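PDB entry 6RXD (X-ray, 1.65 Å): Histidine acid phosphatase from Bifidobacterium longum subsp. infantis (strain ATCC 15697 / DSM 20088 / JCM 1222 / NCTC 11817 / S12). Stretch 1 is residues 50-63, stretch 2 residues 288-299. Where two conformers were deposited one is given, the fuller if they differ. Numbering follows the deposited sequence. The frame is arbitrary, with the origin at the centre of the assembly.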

# COMPACT_ATOMS: atom_id res chain seq x y z
N LEU A 50 -5.64 3.32 -13.04
CA LEU A 50 -5.55 1.97 -13.57
C LEU A 50 -4.14 1.74 -14.10
O LEU A 50 -3.52 2.66 -14.63
CB LEU A 50 -6.56 1.78 -14.70
CG LEU A 50 -8.02 1.82 -14.25
CD1 LEU A 50 -8.96 1.84 -15.46
CD2 LEU A 50 -8.34 0.63 -13.33
N SER A 51 -3.63 0.51 -13.96
CA SER A 51 -2.26 0.22 -14.36
C SER A 51 -2.12 0.20 -15.88
O SER A 51 -1.06 0.53 -16.42
CB SER A 51 -1.80 -1.12 -13.79
OG SER A 51 -2.62 -2.17 -14.25
N SER A 52 -3.20 -0.17 -16.57
CA SER A 52 -3.21 -0.19 -18.03
C SER A 52 -4.64 -0.21 -18.55
O SER A 52 -5.59 -0.33 -17.77
CB SER A 52 -2.46 -1.42 -18.55
OG SER A 52 -3.12 -2.60 -18.17
N TYR A 53 -4.78 -0.06 -19.86
CA TYR A 53 -6.08 -0.15 -20.52
C TYR A 53 -6.46 -1.62 -20.57
O TYR A 53 -6.03 -2.36 -21.46
CB TYR A 53 -5.98 0.48 -21.92
CG TYR A 53 -7.28 0.56 -22.70
CD1 TYR A 53 -8.43 1.12 -22.15
CD2 TYR A 53 -7.35 0.09 -24.01
CE1 TYR A 53 -9.62 1.18 -22.88
CE2 TYR A 53 -8.52 0.16 -24.74
CZ TYR A 53 -9.65 0.71 -24.18
OH TYR A 53 -10.81 0.76 -24.93
N LYS A 54 -7.26 -2.04 -19.59
CA LYS A 54 -7.46 -3.47 -19.35
C LYS A 54 -8.84 -3.75 -18.79
O LYS A 54 -9.71 -4.25 -19.51
CB LYS A 54 -6.36 -4.01 -18.42
CG LYS A 54 -6.49 -5.50 -18.14
CD LYS A 54 -5.36 -6.01 -17.21
CE LYS A 54 -5.45 -5.39 -15.82
NZ LYS A 54 -4.42 -5.98 -14.91
N TYR A 55 -9.05 -3.45 -17.51
CA TYR A 55 -10.36 -3.67 -16.89
C TYR A 55 -11.41 -2.81 -17.57
O TYR A 55 -12.54 -3.26 -17.85
CB TYR A 55 -10.32 -3.32 -15.40
CG TYR A 55 -9.45 -4.24 -14.56
CD1 TYR A 55 -9.48 -5.62 -14.74
CD2 TYR A 55 -8.58 -3.72 -13.61
CE1 TYR A 55 -8.68 -6.45 -13.97
CE2 TYR A 55 -7.78 -4.54 -12.83
CZ TYR A 55 -7.83 -5.91 -13.02
OH TYR A 55 -7.04 -6.73 -12.25
N ASP A 56 -11.05 -1.56 -17.83
CA ASP A 56 -11.94 -0.66 -18.55
C ASP A 56 -12.09 -1.04 -20.02
O ASP A 56 -13.18 -0.92 -20.60
CB ASP A 56 -11.49 0.82 -18.40
CG ASP A 56 -10.03 1.06 -18.78
OD1 ASP A 56 -9.69 2.22 -19.11
OD2 ASP A 56 -9.19 0.13 -18.74
N ALA A 57 -11.00 -1.53 -20.62
CA ALA A 57 -11.05 -1.98 -22.00
C ALA A 57 -11.99 -3.17 -22.15
O ALA A 57 -12.89 -3.17 -23.01
CB ALA A 57 -9.65 -2.36 -22.48
N LEU A 58 -11.78 -4.19 -21.33
CA LEU A 58 -12.52 -5.44 -21.48
C LEU A 58 -14.01 -5.23 -21.24
O LEU A 58 -14.85 -5.81 -21.94
CB LEU A 58 -11.97 -6.52 -20.54
CG LEU A 58 -10.64 -7.14 -20.96
CD1 LEU A 58 -10.04 -7.93 -19.82
CD2 LEU A 58 -10.84 -8.02 -22.17
N LEU A 59 -14.35 -4.40 -20.25
CA LEU A 59 -15.75 -4.16 -19.97
C LEU A 59 -16.43 -3.35 -21.08
O LEU A 59 -17.61 -3.54 -21.35
CB LEU A 59 -15.95 -3.54 -18.59
CG LEU A 59 -15.74 -4.50 -17.41
CD1 LEU A 59 -15.80 -3.71 -16.13
CD2 LEU A 59 -16.81 -5.60 -17.40
N MET A 60 -15.68 -2.46 -21.73
CA MET A 60 -16.22 -1.79 -22.92
C MET A 60 -16.41 -2.75 -24.10
O MET A 60 -17.38 -2.63 -24.83
CB MET A 60 -15.36 -0.59 -23.35
CG MET A 60 -16.04 0.29 -24.42
SD MET A 60 -17.50 1.13 -23.75
CE MET A 60 -16.80 2.68 -23.19
N ARG A 61 -15.50 -3.71 -24.28
CA ARG A 61 -15.72 -4.70 -25.33
C ARG A 61 -16.98 -5.51 -25.04
O ARG A 61 -17.77 -5.81 -25.94
CB ARG A 61 -14.51 -5.64 -25.47
CG ARG A 61 -13.17 -4.93 -25.71
CD ARG A 61 -13.10 -4.26 -27.09
NE ARG A 61 -13.71 -2.92 -27.10
CZ ARG A 61 -13.12 -1.82 -26.63
NH1 ARG A 61 -11.90 -1.88 -26.10
NH2 ARG A 61 -13.75 -0.65 -26.68
N MET A 62 -17.20 -5.83 -23.76
CA MET A 62 -18.40 -6.56 -23.36
C MET A 62 -19.64 -5.70 -23.62
O MET A 62 -20.67 -6.20 -24.11
CB MET A 62 -18.30 -6.93 -21.87
CG MET A 62 -19.48 -7.71 -21.32
SD MET A 62 -19.16 -8.15 -19.60
CE MET A 62 -20.58 -9.18 -19.25
N ALA A 63 -19.52 -4.41 -23.33
CA ALA A 63 -20.63 -3.48 -23.51
C ALA A 63 -21.01 -3.37 -24.97
O ALA A 63 -22.20 -3.29 -25.30
CB ALA A 63 -20.26 -2.11 -22.95
N PRO A 288 2.58 4.09 -23.11
CA PRO A 288 2.55 2.69 -23.54
C PRO A 288 1.52 1.86 -22.78
O PRO A 288 1.00 0.87 -23.30
CB PRO A 288 3.96 2.18 -23.20
CG PRO A 288 4.81 3.42 -23.14
CD PRO A 288 3.91 4.50 -22.63
N ASP A 289 1.23 2.27 -21.55
CA ASP A 289 0.28 1.54 -20.71
C ASP A 289 -1.16 1.77 -21.14
O ASP A 289 -2.07 1.10 -20.66
CB ASP A 289 0.49 1.90 -19.24
CG ASP A 289 1.75 1.29 -18.68
OD1 ASP A 289 1.98 0.08 -18.92
OD2 ASP A 289 2.54 2.00 -18.02
N ALA A 290 -1.37 2.71 -22.06
CA ALA A 290 -2.71 2.91 -22.61
C ALA A 290 -3.05 1.84 -23.65
O ALA A 290 -4.18 1.77 -24.15
CB ALA A 290 -2.85 4.29 -23.21
N CYS A 291 -2.07 1.01 -23.98
CA CYS A 291 -2.26 -0.11 -24.86
C CYS A 291 -2.10 -1.39 -24.06
O CYS A 291 -1.00 -1.70 -23.59
CB CYS A 291 -1.22 -0.06 -25.98
SG CYS A 291 -1.20 1.50 -26.87
N GLY A 292 -3.18 -2.15 -23.92
CA GLY A 292 -3.18 -3.31 -23.05
C GLY A 292 -2.67 -4.58 -23.69
O GLY A 292 -2.42 -4.63 -24.90
N GLU A 293 -2.50 -5.62 -22.88
CA GLU A 293 -2.04 -6.91 -23.39
C GLU A 293 -3.23 -7.67 -23.94
O GLU A 293 -4.26 -7.77 -23.28
CB GLU A 293 -1.37 -7.71 -22.27
CG GLU A 293 -0.08 -7.08 -21.80
CD GLU A 293 0.49 -7.83 -20.62
OE1 GLU A 293 -0.14 -8.83 -20.24
OE2 GLU A 293 1.55 -7.42 -20.09
N VAL A 294 -3.07 -8.25 -25.13
CA VAL A 294 -4.20 -8.86 -25.82
C VAL A 294 -4.69 -10.14 -25.17
O VAL A 294 -5.81 -10.55 -25.41
CB VAL A 294 -3.89 -9.13 -27.32
CG1 VAL A 294 -3.49 -7.85 -28.02
CG2 VAL A 294 -2.79 -10.20 -27.48
N SER A 295 -3.87 -10.78 -24.35
CA SER A 295 -4.25 -12.06 -23.75
C SER A 295 -5.22 -11.89 -22.60
O SER A 295 -5.86 -12.84 -22.17
CB SER A 295 -3.01 -12.82 -23.27
OG SER A 295 -2.30 -13.36 -24.36
N LYS A 296 -5.30 -10.67 -22.07
CA LYS A 296 -6.24 -10.37 -20.98
C LYS A 296 -7.66 -10.61 -21.50
O LYS A 296 -7.99 -10.25 -22.64
CB LYS A 296 -6.09 -8.93 -20.51
CG LYS A 296 -4.74 -8.58 -19.87
CD LYS A 296 -4.44 -9.43 -18.64
CE LYS A 296 -3.05 -9.09 -18.07
NZ LYS A 296 -2.68 -9.95 -16.92
N LYS A 297 -8.52 -11.20 -20.66
CA LYS A 297 -9.82 -11.67 -21.13
C LYS A 297 -10.92 -11.73 -20.08
O LYS A 297 -10.65 -11.75 -18.87
CB LYS A 297 -9.66 -13.06 -21.76
CG LYS A 297 -9.13 -14.12 -20.81
CD LYS A 297 -8.67 -15.33 -21.63
CE LYS A 297 -7.59 -16.13 -20.95
NZ LYS A 297 -7.05 -17.16 -21.90
N ILE A 298 -12.16 -11.73 -20.56
CA ILE A 298 -13.33 -12.01 -19.73
C ILE A 298 -13.96 -13.28 -20.31
O ILE A 298 -14.36 -13.30 -21.48
CB ILE A 298 -14.37 -10.85 -19.77
CG1 ILE A 298 -13.87 -9.65 -18.96
CG2 ILE A 298 -15.73 -11.31 -19.24
CD1 ILE A 298 -14.78 -8.39 -19.10
N LYS A 299 -14.02 -14.36 -19.52
CA LYS A 299 -14.63 -15.58 -20.04
C LYS A 299 -15.69 -16.15 -19.11
O LYS A 299 -16.25 -17.22 -19.36
CB LYS A 299 -13.58 -16.65 -20.38
CG LYS A 299 -12.92 -17.29 -19.18
CD LYS A 299 -11.56 -16.66 -18.92
CE LYS A 299 -10.89 -17.27 -17.70
NZ LYS A 299 -9.75 -18.15 -18.07
O HOH W 1 1.22 1.04 -15.09
O HOH W 2 -2.49 -4.88 -19.78

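The apolar centre of the contact is Ile-298, whose CA-to-CB bond points toward the helix that begins at Tyr-55. Ile-298 CD1 lies 3.7 Å from Leu-58 CB, 3.8 Å from Leu-59 CD2 and 4.4 Å from Met-62 SD. Leu-58 and Met-62 stand one helical turn apart, joined by the bond from Met-62 N to Leu-58 O (3.0 Å), so both can meet the same methyl group. Leu-59, set sideways, reaches it with the end of its side chain. Branched and flexible apolar side chains suit this buried place, where they pack without polar partners.

Leu-58 also covers the neighbouring backbone: its CD2 is 3.6 Å from Lys-296 O and its CD1 3.7 Å from Lys-297 N. Lys-296 closes a type I turn that starts at Glu-293, and its CG packs 3.8 Å from Lys-54 CD. Here two lysines meet through their methylene groups.

Lys-54 occupies the N-cap position, and its N donates to Asp-56 OD2 (3.0 Å), an acidic acceptor well suited to a backbone NH.

Beyond this, backbone contacts take over. Tyr-53 N donates to Asp-289 O at 3.1 Å, the one direct hydrogen bond between the stretches, and Ser-52 CA makes a CA-H...O contact with the same oxygen, also 3.1 Å. Gly-292 CA approaches Tyr-53 O to 3.4 Å; an ideal CB there would sit 2.1 Å from that oxygen, so glycine permits the close approach. Tyr-53 CB lies 3.1 Å from Ala-290 O, but the side chain's end leads away, its OH accepting from Arg-61 NH1 (3.1 Å).

Water completes the polar edge. One molecule donates to Ser-51 O (2.7 Å) and weakly to Asp-289 OD2 (3.4 Å); another links Ser-52 OG (2.9 Å) to Glu-293 N (3.2 Å). Polar side chains suit Ser-52 and Asp-289 here; Ser-51 and Glu-293 contribute backbone atoms.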